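Local coordinates for protein cathepsin L Propeptide (Toxoplasma gondii, PDB 3F75) that is the propeptide of a cathepsin L-like protein, a mainly helical domain of the I29 inhibitor family that packs against a second protein chain, at residues Gly74-Ser77 with Arg78-Arg82. Numbering follows the deposited sequence.
Sequences GDLS and RDEFR. With EDO (1,2-ethanediol), chain F.
A capping box between Ser77 and Glu80 opens helix 78-84 of the propeptide. Ser77 is the N-cap: its OG accepts from the backbone N of Glu80 in a weak bond of 3.3 Å. The reciprocal half is firmer, Ser77 N donating to Glu80 OE1 at 3.1 Å and almost straight, 174°; the donor meets the anti side of that oxygen and lies 27° off the carboxylate plane. The torsions of both side chains bring them together. With chi1 at 66°, Ser77 OG sits between its own N and carbonyl carbon, turned over the first turn of the helix, while the Glu80 chain, extended beyond CG, runs back alongside OG to the start of the turn. From helix 39-60, Arg45 bridges to OE1 of Glu80 and Arg44 to OE2, so both carboxylate oxygens are held and the charge is probably well compensated. Ser77 O then starts the helical ladder, receiving Phe81 N at 2.9 Å.

Beside the cap, Leu76 CD1 approaches the edge of the Phe81 ring, near its plane, with 4.5 Å to CD1 of Phe81. That ring also meets Phe73 and an aromatic side chain of the other protein chain edge-to-face. Within the helix, Arg82 NH2 bridges to Asp79 OD1 at 3.0 Å, coming from above the carboxylate plane. Upstream, Asp75 OD2 takes a bond from O2 of 1,2-ethanediol, probably a crystallisation additive, and is also hydrogen-bonded to Tyr36. Ser77 and Glu80 make a classic Ser-x-x-Glu capping box, and the arginine bridges of Glu80 join this short helix to helix 39-60 in the I29 propeptide domain.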
ATOM      1  N   GLY B  74       6.154  15.051   2.543  1.00 15.21           N
ATOM      2  CA  GLY B  74       6.463  16.338   1.884  1.00 15.03           C
ATOM      3  C   GLY B  74       7.913  16.805   1.885  1.00 15.38           C
ATOM      4  O   GLY B  74       8.327  17.566   1.016  1.00 17.31           O
ATOM      5  N   ASP B  75       8.686  16.365   2.865  1.00 14.97           N
ATOM      6  CA  ASP B  75      10.096  16.762   2.972  1.00 13.43           C
ATOM      7  C   ASP B  75      11.074  15.662   2.552  1.00 14.54           C
ATOM      8  O   ASP B  75      12.260  15.737   2.881  1.00 12.07           O
ATOM      9  CB  ASP B  75      10.408  17.295   4.392  1.00 13.51           C
ATOM     10  CG  ASP B  75      10.234  16.243   5.493  1.00 18.52           C
ATOM     11  OD1 ASP B  75       9.555  15.225   5.270  1.00 16.43           O
ATOM     12  OD2 ASP B  75      10.781  16.452   6.605  1.00 19.81           O
ATOM     13  N   LEU B  76      10.596  14.688   1.759  1.00 10.01           N
ATOM     14  CA  LEU B  76      11.431  13.603   1.244  1.00 11.49           C
ATOM     15  C   LEU B  76      11.562  13.697  -0.275  1.00 13.82           C
ATOM     16  O   LEU B  76      10.591  14.029  -0.986  1.00 13.44           O
ATOM     17  CB  LEU B  76      10.823  12.240   1.570  1.00  9.10           C
ATOM     18  CG  LEU B  76      10.429  11.987   3.017  1.00 13.00           C
ATOM     19  CD1 LEU B  76       9.694  10.675   3.149  1.00 11.48           C
ATOM     20  CD2 LEU B  76      11.665  12.020   3.940  1.00 14.81           C
ATOM     21  N   SER B  77      12.757  13.390  -0.761  1.00 13.57           N
ATOM     22  CA  SER B  77      13.011  13.252  -2.188  1.00 14.64           C
ATOM     23  C   SER B  77      12.578  11.866  -2.611  1.00 17.01           C
ATOM     24  O   SER B  77      12.344  10.993  -1.759  1.00 17.19           O
ATOM     25  CB  SER B  77      14.498  13.403  -2.457  1.00 15.22           C
ATOM     26  OG  SER B  77      15.218  12.319  -1.871  1.00 18.07           O
ATOM     27  N   ARG B  78      12.500  11.646  -3.919  1.00 16.47           N
ATOM     28  CA  ARG B  78      12.129  10.339  -4.439  1.00 15.42           C
ATOM     29  C   ARG B  78      13.049   9.234  -3.915  1.00 14.92           C
ATOM     30  O   ARG B  78      12.578   8.171  -3.513  1.00 15.40           O
ATOM     31  CB  ARG B  78      12.130  10.338  -5.963  1.00 14.94           C
ATOM     32  CG  ARG B  78      11.955   8.952  -6.556  1.00 15.43           C
ATOM     33  CD  ARG B  78      11.524   8.999  -8.002  1.00 17.02           C
ATOM     34  NE  ARG B  78      11.501   7.662  -8.594  1.00 16.69           N
ATOM     35  CZ  ARG B  78      11.263   7.408  -9.883  1.00 15.59           C
ATOM     36  NH1 ARG B  78      11.031   8.402 -10.742  1.00  8.90           N
ATOM     37  NH2 ARG B  78      11.282   6.151 -10.329  1.00 14.29           N
ATOM     38  N   ASP B  79      14.351   9.484  -3.908  1.00 14.73           N
ATOM     39  CA  ASP B  79      15.313   8.475  -3.443  1.00 15.11           C
ATOM     40  C   ASP B  79      15.082   8.091  -1.983  1.00 15.99           C
ATOM     41  O   ASP B  79      15.115   6.912  -1.632  1.00 16.52           O
ATOM     42  CB  ASP B  79      16.746   8.983  -3.605  1.00 17.71           C
ATOM     43  CG  ASP B  79      17.279   8.852  -5.030  1.00 18.42           C
ATOM     44  OD1 ASP B  79      16.749   8.073  -5.859  1.00 19.14           O
ATOM     45  OD2 ASP B  79      18.290   9.521  -5.313  1.00 26.09           O
ATOM     46  N   GLU B  80      14.851   9.090  -1.132  1.00 15.75           N
ATOM     47  CA  GLU B  80      14.620   8.836   0.290  1.00 16.82           C
ATOM     48  C   GLU B  80      13.303   8.091   0.508  1.00 18.32           C
ATOM     49  O   GLU B  80      13.219   7.150   1.298  1.00 18.73           O
ATOM     50  CB  GLU B  80      14.637  10.143   1.072  1.00 17.02           C
ATOM     51  CG  GLU B  80      16.012  10.793   1.076  1.00 18.73           C
ATOM     52  CD  GLU B  80      15.998  12.252   1.523  1.00 22.96           C
ATOM     53  OE1 GLU B  80      14.965  12.938   1.393  1.00 19.96           O
ATOM     54  OE2 GLU B  80      17.040  12.724   2.007  1.00 21.35           O
ATOM     55  N   PHE B  81      12.281   8.519  -0.216  1.00 17.92           N
ATOM     56  CA  PHE B  81      10.970   7.881  -0.185  1.00 18.15           C
ATOM     57  C   PHE B  81      11.065   6.396  -0.554  1.00 18.27           C
ATOM     58  O   PHE B  81      10.574   5.525   0.179  1.00 20.59           O
ATOM     59  CB  PHE B  81      10.035   8.647  -1.121  1.00 15.61           C
ATOM     60  CG  PHE B  81       8.632   8.128  -1.147  1.00 14.43           C
ATOM     61  CD1 PHE B  81       7.877   8.079   0.011  1.00 14.21           C
ATOM     62  CD2 PHE B  81       8.049   7.726  -2.355  1.00 17.69           C
ATOM     63  CE1 PHE B  81       6.556   7.609  -0.018  1.00 17.12           C
ATOM     64  CE2 PHE B  81       6.737   7.266  -2.388  1.00 20.63           C
ATOM     65  CZ  PHE B  81       5.997   7.196  -1.215  1.00 17.34           C
ATOM     66  N   ARG B  82      11.750   6.115  -1.655  1.00 18.06           N
ATOM     67  CA  ARG B  82      11.907   4.758  -2.172  1.00 19.04           C
ATOM     68  C   ARG B  82      12.685   3.876  -1.211  1.00 21.09           C
ATOM     69  O   ARG B  82      12.353   2.711  -1.014  1.00 20.40           O
ATOM     70  CB  ARG B  82      12.660   4.791  -3.514  1.00 21.03           C
ATOM     71  CG  ARG B  82      13.103   3.401  -4.054  1.00 23.74           C
ATOM     72  CD  ARG B  82      13.806   3.509  -5.428  1.00 24.70           C
ATOM     73  NE  ARG B  82      14.906   4.481  -5.424  1.00 25.39           N
ATOM     74  CZ  ARG B  82      16.128   4.250  -4.947  1.00 29.03           C
ATOM     75  NH1 ARG B  82      16.446   3.070  -4.424  1.00 28.63           N
ATOM     76  NH2 ARG B  82      17.046   5.210  -4.990  1.00 32.68           N
TER
HETATM   77  C1  EDO F 202      11.435  12.411   9.154  1.00 40.34           C
HETATM   78  O1  EDO F 202      10.052  12.558   9.536  1.00 37.50           O
HETATM   79  C2  EDO F 202      11.801  13.387   8.036  1.00 40.26           C
HETATM   80  O2  EDO F 202      11.232  14.665   8.333  1.00 36.98           O